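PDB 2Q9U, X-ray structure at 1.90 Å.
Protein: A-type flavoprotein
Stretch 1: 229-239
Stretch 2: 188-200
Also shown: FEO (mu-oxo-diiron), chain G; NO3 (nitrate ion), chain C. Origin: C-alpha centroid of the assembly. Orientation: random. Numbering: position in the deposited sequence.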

# COMPACT_ATOMS: atom_id res chain seq x y z
N ALA A 229 19.08 -9.36 -20.13
CA ALA A 229 19.53 -8.51 -19.01
C ALA A 229 18.51 -8.40 -17.85
O ALA A 229 18.82 -7.82 -16.82
CB ALA A 229 19.94 -7.11 -19.52
N HIS A 230 17.33 -9.00 -18.01
CA HIS A 230 16.35 -9.08 -16.90
C HIS A 230 15.81 -10.50 -16.75
O HIS A 230 15.36 -11.11 -17.74
CB HIS A 230 15.16 -8.15 -17.14
CG HIS A 230 15.49 -6.70 -17.06
ND1 HIS A 230 15.88 -6.08 -15.89
CD2 HIS A 230 15.46 -5.73 -18.01
CE1 HIS A 230 16.09 -4.79 -16.14
NE2 HIS A 230 15.84 -4.56 -17.41
N GLY A 231 15.86 -11.03 -15.53
CA GLY A 231 15.18 -12.28 -15.23
C GLY A 231 15.97 -13.47 -15.73
O GLY A 231 17.20 -13.49 -15.62
N VAL A 232 15.26 -14.46 -16.27
CA VAL A 232 15.91 -15.70 -16.70
C VAL A 232 16.26 -15.67 -18.18
O VAL A 232 15.70 -14.87 -18.97
CB VAL A 232 15.09 -16.99 -16.36
CG1 VAL A 232 14.91 -17.11 -14.87
CG2 VAL A 232 13.74 -16.97 -17.07
N SER A 233 17.21 -16.52 -18.54
CA SER A 233 17.68 -16.63 -19.92
C SER A 233 17.10 -17.89 -20.57
O SER A 233 16.44 -18.71 -19.91
CB SER A 233 19.21 -16.64 -19.92
OG SER A 233 19.67 -15.36 -19.57
N TRP A 234 17.32 -18.02 -21.88
CA TRP A 234 16.57 -18.93 -22.71
C TRP A 234 17.47 -19.90 -23.48
O TRP A 234 18.54 -19.52 -24.04
CB TRP A 234 15.73 -18.13 -23.74
CG TRP A 234 14.80 -17.13 -23.13
CD1 TRP A 234 15.05 -15.80 -22.86
CD2 TRP A 234 13.46 -17.39 -22.68
NE1 TRP A 234 13.94 -15.23 -22.26
CE2 TRP A 234 12.96 -16.18 -22.14
CE3 TRP A 234 12.64 -18.53 -22.67
CZ2 TRP A 234 11.66 -16.06 -21.63
CZ3 TRP A 234 11.34 -18.42 -22.13
CH2 TRP A 234 10.87 -17.19 -21.63
N ARG A 235 17.02 -21.14 -23.53
CA ARG A 235 17.63 -22.18 -24.33
C ARG A 235 16.57 -23.26 -24.72
O ARG A 235 15.50 -23.23 -24.28
CB ARG A 235 18.83 -22.79 -23.59
CG ARG A 235 18.41 -23.66 -22.42
CD ARG A 235 19.50 -24.03 -21.47
NE ARG A 235 19.06 -24.55 -20.20
CZ ARG A 235 19.87 -25.03 -19.28
NH1 ARG A 235 21.15 -25.10 -19.48
NH2 ARG A 235 19.40 -25.46 -18.18
N GLY A 236 16.95 -24.17 -25.58
CA GLY A 236 16.07 -25.21 -26.04
C GLY A 236 14.66 -24.86 -26.44
O GLY A 236 14.40 -23.84 -26.99
N ASP A 237 13.74 -25.74 -26.07
CA ASP A 237 12.33 -25.53 -26.32
C ASP A 237 11.77 -24.24 -25.77
O ASP A 237 10.99 -23.60 -26.44
CB ASP A 237 11.46 -26.70 -25.86
CG ASP A 237 11.80 -28.02 -26.53
OD1 ASP A 237 12.24 -28.02 -27.66
OD2 ASP A 237 11.61 -29.03 -25.92
N ALA A 238 12.12 -23.90 -24.53
CA ALA A 238 11.57 -22.69 -23.94
C ALA A 238 11.96 -21.46 -24.75
O ALA A 238 11.17 -20.52 -24.89
CB ALA A 238 12.02 -22.55 -22.49
N MET A 239 13.18 -21.46 -25.27
CA MET A 239 13.63 -20.41 -26.17
C MET A 239 12.74 -20.27 -27.42
O MET A 239 12.43 -19.15 -27.84
CB MET A 239 15.10 -20.64 -26.56
CG MET A 239 15.69 -19.52 -27.46
SD MET A 239 17.38 -19.90 -27.96
CE MET A 239 17.24 -21.50 -28.78
FE1 FEO G . 16.22 -2.80 -18.52
FE2 FEO G . 15.61 -0.37 -20.90
O FEO G . 16.57 -1.14 -19.25
N NO3 C . 13.34 -1.65 -18.71
O1 NO3 C . 12.16 -1.50 -18.02
O2 NO3 C . 14.18 -2.67 -18.34
O3 NO3 C . 13.68 -0.85 -19.78
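Stretch 2, residues 188-200: DVSHVMHLFKEYT

Stretch 2 is a regular helix from Val189 to Thr200, continuing later in the chain, with Asp188 just before it at the N-cap position. It runs opposite in order to stretch 1: His230 lies nearest Tyr199, Val232 nearest Val192 and Ala238 nearest Val189, with CA atoms 9.7, 7.8 and 6.9 Å apart, so the two backbones draw together toward the start of the helix. Stretch 1 is mostly extended or looping, with a helix beginning near its end. One face of the stretch 2 helix, made of Val189, Val192, Met193, Phe196 and Tyr199, meets it, the three-and-four spacing following the helical turn. The main bump is the indole of Trp234, whose CA-to-CB bond points sideways but whose ring end comes nearer the helix; the residue as a whole has the largest covered area, 85 Å². It enters a hollow walled by three side chains: CH2 of Trp234 lies 3.6 Å from CG1 of Val192 and 3.7 Å from SD of Met193, while its CZ2 lies 3.5 Å from CD2 of Phe196. The Trp234 six-membered ring and the Phe196 ring are steeply inclined, at 81°, with centroids 5.5 Å apart. CG1 of Val192 also lies 3.4 Å from CG2 of Val232, and so Val192 is wedged against two residues of stretch 1. Beyond Trp234, the small CB of Ala238 meets CG1 of Val189 more loosely at 4.2 Å. No hydrogen bond joins the stretches; the fit is one of shape, burying 347 Å² in all. At the far end His230 CD2 lies 3.7 Å from Tyr199 OH, and both side chains reach the metal site: His230 NE2 binds FE1 of the mu-oxo-diiron group at 2.1 Å, and Tyr199 OH lies 3.0 Å from nitrate O2, and that O2 is bound to FE1 at 2.1 Å.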

# COMPACT_ATOMS: atom_id res chain seq x y z
N ASP A 188 9.02 -22.61 -13.61
CA ASP A 188 7.79 -22.97 -14.35
C ASP A 188 7.79 -22.12 -15.59
O ASP A 188 7.64 -20.92 -15.50
CB ASP A 188 6.49 -22.71 -13.55
CG ASP A 188 6.30 -23.70 -12.43
OD1 ASP A 188 6.70 -24.88 -12.58
OD2 ASP A 188 5.77 -23.30 -11.38
N VAL A 189 7.98 -22.75 -16.77
CA VAL A 189 8.07 -21.98 -18.01
C VAL A 189 6.82 -21.16 -18.27
O VAL A 189 6.93 -20.04 -18.73
CB VAL A 189 8.42 -22.89 -19.23
CG1 VAL A 189 8.37 -22.09 -20.55
CG2 VAL A 189 9.83 -23.43 -19.04
N SER A 190 5.64 -21.68 -17.91
CA SER A 190 4.42 -20.88 -18.09
C SER A 190 4.44 -19.60 -17.25
O SER A 190 3.96 -18.57 -17.70
CB SER A 190 3.12 -21.70 -17.87
OG SER A 190 3.02 -22.18 -16.55
N HIS A 191 4.99 -19.68 -16.04
CA HIS A 191 5.14 -18.50 -15.20
C HIS A 191 6.12 -17.48 -15.82
O HIS A 191 5.84 -16.28 -15.84
CB HIS A 191 5.62 -18.89 -13.79
CG HIS A 191 5.69 -17.71 -12.86
ND1 HIS A 191 4.61 -16.87 -12.66
CD2 HIS A 191 6.70 -17.21 -12.11
CE1 HIS A 191 4.95 -15.91 -11.83
NE2 HIS A 191 6.21 -16.08 -11.48
N VAL A 192 7.25 -17.96 -16.32
CA VAL A 192 8.24 -17.10 -16.98
C VAL A 192 7.57 -16.44 -18.19
O VAL A 192 7.73 -15.23 -18.42
CB VAL A 192 9.49 -17.88 -17.42
CG1 VAL A 192 10.53 -16.89 -18.08
CG2 VAL A 192 10.13 -18.62 -16.23
N MET A 193 6.77 -17.21 -18.94
CA MET A 193 6.11 -16.66 -20.11
C MET A 193 5.09 -15.62 -19.74
O MET A 193 4.95 -14.62 -20.45
CB MET A 193 5.50 -17.76 -20.99
CG MET A 193 6.52 -18.56 -21.77
SD MET A 193 7.48 -17.53 -22.95
CE MET A 193 6.18 -16.68 -23.88
N HIS A 194 4.38 -15.85 -18.63
CA HIS A 194 3.47 -14.81 -18.11
C HIS A 194 4.22 -13.49 -17.89
O HIS A 194 3.76 -12.43 -18.32
CB HIS A 194 2.80 -15.31 -16.82
CG HIS A 194 2.11 -14.23 -16.05
ND1 HIS A 194 0.78 -13.94 -16.22
CD2 HIS A 194 2.57 -13.37 -15.12
CE1 HIS A 194 0.44 -12.95 -15.41
NE2 HIS A 194 1.51 -12.58 -14.74
N LEU A 195 5.36 -13.54 -17.22
CA LEU A 195 6.11 -12.31 -16.93
C LEU A 195 6.78 -11.75 -18.19
O LEU A 195 6.94 -10.52 -18.33
CB LEU A 195 7.14 -12.58 -15.82
CG LEU A 195 6.51 -12.89 -14.45
CD1 LEU A 195 7.63 -13.31 -13.48
CD2 LEU A 195 5.71 -11.68 -13.89
N PHE A 196 7.15 -12.66 -19.11
CA PHE A 196 7.74 -12.27 -20.40
C PHE A 196 6.70 -11.44 -21.18
O PHE A 196 7.01 -10.41 -21.77
CB PHE A 196 8.13 -13.55 -21.16
CG PHE A 196 8.58 -13.34 -22.60
CD1 PHE A 196 7.66 -13.24 -23.64
CD2 PHE A 196 9.95 -13.29 -22.91
CE1 PHE A 196 8.09 -13.09 -24.97
CE2 PHE A 196 10.38 -13.16 -24.24
CZ PHE A 196 9.46 -13.05 -25.25
N LYS A 197 5.44 -11.90 -21.14
CA LYS A 197 4.31 -11.15 -21.74
C LYS A 197 4.03 -9.83 -21.03
O LYS A 197 3.74 -8.80 -21.68
CB LYS A 197 3.04 -11.99 -21.77
CG LYS A 197 3.06 -13.11 -22.79
CD LYS A 197 1.78 -13.96 -22.67
CE LYS A 197 1.83 -15.21 -23.51
NZ LYS A 197 0.64 -16.12 -23.29
N GLU A 198 4.13 -9.82 -19.70
CA GLU A 198 3.90 -8.57 -18.98
C GLU A 198 4.98 -7.55 -19.39
O GLU A 198 4.70 -6.35 -19.56
CB GLU A 198 3.90 -8.80 -17.46
CG GLU A 198 3.31 -7.62 -16.67
CD GLU A 198 3.37 -7.87 -15.18
OE1 GLU A 198 4.50 -7.98 -14.66
OE2 GLU A 198 2.31 -7.95 -14.54
N TYR A 199 6.22 -8.03 -19.52
CA TYR A 199 7.32 -7.13 -19.92
C TYR A 199 7.07 -6.57 -21.33
O TYR A 199 7.20 -5.35 -21.58
CB TYR A 199 8.65 -7.87 -19.87
CG TYR A 199 9.82 -6.96 -20.05
CD1 TYR A 199 10.26 -6.58 -21.32
CD2 TYR A 199 10.51 -6.46 -18.92
CE1 TYR A 199 11.36 -5.73 -21.50
CE2 TYR A 199 11.61 -5.62 -19.08
CZ TYR A 199 12.03 -5.25 -20.37
OH TYR A 199 13.12 -4.40 -20.49
N THR A 200 6.71 -7.45 -22.25
CA THR A 200 6.41 -7.05 -23.64
C THR A 200 5.31 -5.98 -23.69
O THR A 200 5.47 -4.92 -24.33
CB THR A 200 5.95 -8.25 -24.47
OG1 THR A 200 6.93 -9.29 -24.35
CG2 THR A 200 5.85 -7.84 -25.94